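Local coordinates for virulence protein vsdE (Salmonella enterica, PDB 5LQ7), which is a virulence effector and cysteine hydrolase with a papain-like (clan CA) fold that suppresses host immune responses, at residues A38-S43 / I93-N98. The protein carries 5 engineered substitutions. Sequence-based numbering, arbitrary orientation.
Sequences ALSIES and ILSSKN. Engineered in segment 38-43: S40 (natural residue Cys).
K97 starts with CG wedged between its own backbone N and carbonyl carbon (chi1 51°), runs extended through CE and bends only at its last bond, which carries the chain across to A38, the last residue of helix 29-38, and to S40 of strand 39-41. S95 also has its hydroxyl between N and carbonyl carbon (chi1 61°), which brings OG to 3.5 Å from CB of S40, an engineered residue, and lets the two hydroxyls share a water. The backbones beneath form a small two-stranded antiparallel sheet, separate from the four-stranded sheet of this papain-like fold. Its rungs are K97 N to A38 O (2.9 Å), the reciprocal pair between S40 and S95, and E42 N to I93 O, the straightest at 177° at the hydrogen. CA-H...O contacts fill the gaps between them, as from L94 CA to S40 O.

L39, I41, L94 and S96 occupy one face, apolar apart from S96: I41 and L94 run down alongside each other from neighbouring strands, I41 CG1 3.8 Å from L94 CD2, and L39 CD1 comes near L94 CB. L39 reaches I15 and I19 of helix 12-19, where I41 touches I16; L39 and L94 both meet C82 of helix 76-89 and I115 of helix 108-116. At the helix end, A38 CB sits 3.5 Å from N98 CB, and S96 OG takes N98 N in an ST turn.

The other face is polar. K97 NZ finds its main acceptor in D37 O, in the last turn of helix 29-38, with weak bonds to A38 O and S40 OG; the ammonium thus lies at the carbonyl end of that helix, where the helix dipole would probably favour its charge. Beside it, the water bridging the paired serines lies 2.9 Å from S40 OG and likewise from S95 OG.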
ATOM      1  N   ALA A  38       8.273  -0.429  13.748  1.00 16.75           N
ATOM      2  CA  ALA A  38       8.201  -1.211  12.531  1.00 16.18           C
ATOM      3  C   ALA A  38       9.030  -0.689  11.369  1.00 18.07           C
ATOM      4  O   ALA A  38       9.578  -1.455  10.568  1.00 18.31           O
ATOM      5  CB  ALA A  38       6.770  -1.376  12.097  1.00 16.15           C
ATOM      6  N   LEU A  39       9.127   0.615  11.247  1.00 15.60           N
ATOM      7  CA  LEU A  39       9.571   1.206  10.010  1.00 16.50           C
ATOM      8  C   LEU A  39      11.071   1.295   9.910  1.00 21.22           C
ATOM      9  O   LEU A  39      11.708   1.737  10.860  1.00 21.02           O
ATOM     10  CB  LEU A  39       8.944   2.602   9.903  1.00 17.35           C
ATOM     11  CG  LEU A  39       9.083   3.356   8.595  1.00 19.31           C
ATOM     12  CD1 LEU A  39       8.246   2.674   7.549  1.00 19.69           C
ATOM     13  CD2 LEU A  39       8.601   4.767   8.756  1.00 18.21           C
ATOM     14  N   SER A  40      11.635   0.884   8.772  1.00 16.08           N
ATOM     15  CA  SER A  40      13.039   1.172   8.422  1.00 17.27           C
ATOM     16  C   SER A  40      13.092   2.117   7.225  1.00 18.21           C
ATOM     17  O   SER A  40      12.300   2.000   6.272  1.00 17.36           O
ATOM     18  CB  SER A  40      13.787  -0.113   8.051  1.00 20.71           C
ATOM     19  OG  SER A  40      13.967  -0.906   9.202  1.00 29.29           O
ATOM     20  N   ILE A  41      14.022   3.062   7.267  1.00 18.79           N
ATOM     21  CA  ILE A  41      14.247   4.023   6.208  1.00 20.18           C
ATOM     22  C   ILE A  41      15.649   3.819   5.653  1.00 25.20           C
ATOM     23  O   ILE A  41      16.640   4.061   6.352  1.00 26.30           O
ATOM     24  CB  ILE A  41      14.086   5.442   6.758  1.00 22.17           C
ATOM     25  CG1 ILE A  41      12.686   5.630   7.352  1.00 21.91           C
ATOM     26  CG2 ILE A  41      14.380   6.496   5.696  1.00 24.68           C
ATOM     27  CD1 ILE A  41      12.417   6.994   7.960  1.00 27.43           C
ATOM     28  N   GLU A  42      15.746   3.348   4.428  1.00 20.39           N
ATOM     29  CA  GLU A  42      17.035   3.251   3.735  1.00 26.69           C
ATOM     30  C   GLU A  42      17.188   4.480   2.840  1.00 33.71           C
ATOM     31  O   GLU A  42      16.418   4.670   1.916  1.00 32.11           O
ATOM     32  CB  GLU A  42      17.102   1.976   2.943  1.00 30.18           C
ATOM     33  CG  GLU A  42      18.460   1.640   2.374  1.00 37.71           C
ATOM     34  CD  GLU A  42      18.747   0.157   2.396  1.00 48.04           C
ATOM     35  OE1 GLU A  42      17.854  -0.657   2.001  1.00 37.81           O
ATOM     36  OE2 GLU A  42      19.877  -0.195   2.821  1.00 57.07           O
ATOM     37  N   SER A  43      18.166   5.326   3.152  1.00 41.12           N
ATOM     38  CA  SER A  43      18.383   6.603   2.429  1.00 46.53           C
ATOM     39  C   SER A  43      19.625   6.656   1.520  1.00 45.40           C
ATOM     40  O   SER A  43      19.790   7.625   0.786  1.00 44.98           O
ATOM     41  CB  SER A  43      18.429   7.790   3.422  1.00 45.53           C
ATOM     42  OG  SER A  43      18.822   7.377   4.729  1.00 49.77           O
ATOM     43  N   ILE A  93      12.896   2.541  -0.288  1.00 13.53           N
ATOM     44  CA  ILE A  93      13.244   3.388   0.861  1.00 14.19           C
ATOM     45  C   ILE A  93      12.651   2.844   2.161  1.00 15.21           C
ATOM     46  O   ILE A  93      13.375   2.597   3.104  1.00 15.73           O
ATOM     47  CB  ILE A  93      12.820   4.831   0.639  1.00 16.65           C
ATOM     48  CG1 ILE A  93      13.514   5.378  -0.620  1.00 16.20           C
ATOM     49  CG2 ILE A  93      13.088   5.683   1.879  1.00 15.33           C
ATOM     50  CD1 ILE A  93      13.074   6.739  -1.021  1.00 19.68           C
ATOM     51  N   LEU A  94      11.328   2.742   2.201  1.00 11.48           N
ATOM     52  CA  LEU A  94      10.611   2.273   3.409  1.00 12.52           C
ATOM     53  C   LEU A  94      10.350   0.773   3.417  1.00 12.93           C
ATOM     54  O   LEU A  94      10.054   0.145   2.390  1.00 12.31           O
ATOM     55  CB  LEU A  94       9.281   3.014   3.486  1.00 11.34           C
ATOM     56  CG  LEU A  94       9.288   4.528   3.497  1.00 13.56           C
ATOM     57  CD1 LEU A  94       7.861   5.084   3.640  1.00 13.52           C
ATOM     58  CD2 LEU A  94      10.174   5.046   4.613  1.00 15.83           C
ATOM     59  N   SER A  95      10.485   0.166   4.585  1.00 13.69           N
ATOM     60  CA  SER A  95      10.136  -1.213   4.747  1.00 13.32           C
ATOM     61  C   SER A  95       9.653  -1.404   6.176  1.00 15.11           C
ATOM     62  O   SER A  95       9.846  -0.517   7.030  1.00 15.71           O
ATOM     63  CB  SER A  95      11.304  -2.137   4.442  1.00 15.14           C
ATOM     64  OG  SER A  95      12.378  -1.876   5.312  1.00 16.12           O
ATOM     65  N   SER A  96       8.991  -2.524   6.402  1.00 13.50           N
ATOM     66  CA  SER A  96       8.427  -2.825   7.721  1.00 16.26           C
ATOM     67  C   SER A  96       8.922  -4.162   8.275  1.00 17.92           C
ATOM     68  O   SER A  96       8.968  -5.144   7.586  1.00 17.85           O
ATOM     69  CB  SER A  96       6.906  -2.837   7.662  1.00 18.28           C
ATOM     70  OG  SER A  96       6.399  -3.337   8.907  1.00 20.16           O
ATOM     71  N   LYS A  97       9.245  -4.144   9.572  1.00 18.97           N
ATOM     72  CA  LYS A  97       9.594  -5.413  10.353  1.00 19.11           C
ATOM     73  C   LYS A  97       8.609  -5.547  11.485  1.00 24.06           C
ATOM     74  O   LYS A  97       8.904  -6.139  12.527  1.00 25.26           O
ATOM     75  CB  LYS A  97      11.040  -5.310  10.845  1.00 23.17           C
ATOM     76  CG  LYS A  97      11.320  -4.011  11.575  1.00 32.82           C
ATOM     77  CD  LYS A  97      12.741  -3.899  12.099  1.00 39.69           C
ATOM     78  CE  LYS A  97      12.922  -2.646  12.950  1.00 43.75           C
ATOM     79  NZ  LYS A  97      12.515  -1.395  12.207  1.00 43.00           N
ATOM     80  N   ASN A  98       7.415  -4.997  11.285  1.00 25.32           N
ATOM     81  CA  ASN A  98       6.346  -4.956  12.293  1.00 23.62           C
ATOM     82  C   ASN A  98       6.007  -6.318  12.952  1.00 25.10           C
ATOM     83  O   ASN A  98       5.654  -7.285  12.272  1.00 23.52           O
ATOM     84  CB  ASN A  98       5.058  -4.428  11.598  1.00 21.83           C
ATOM     85  CG  ASN A  98       3.983  -3.988  12.572  1.00 25.88           C
ATOM     86  OD1 ASN A  98       4.196  -3.933  13.798  1.00 22.46           O
ATOM     87  ND2 ASN A  98       2.798  -3.648  12.025  1.00 20.07           N
TER
HETATM   88  O   HOH W   1      12.615  -3.156   7.859  1.00 30.62           O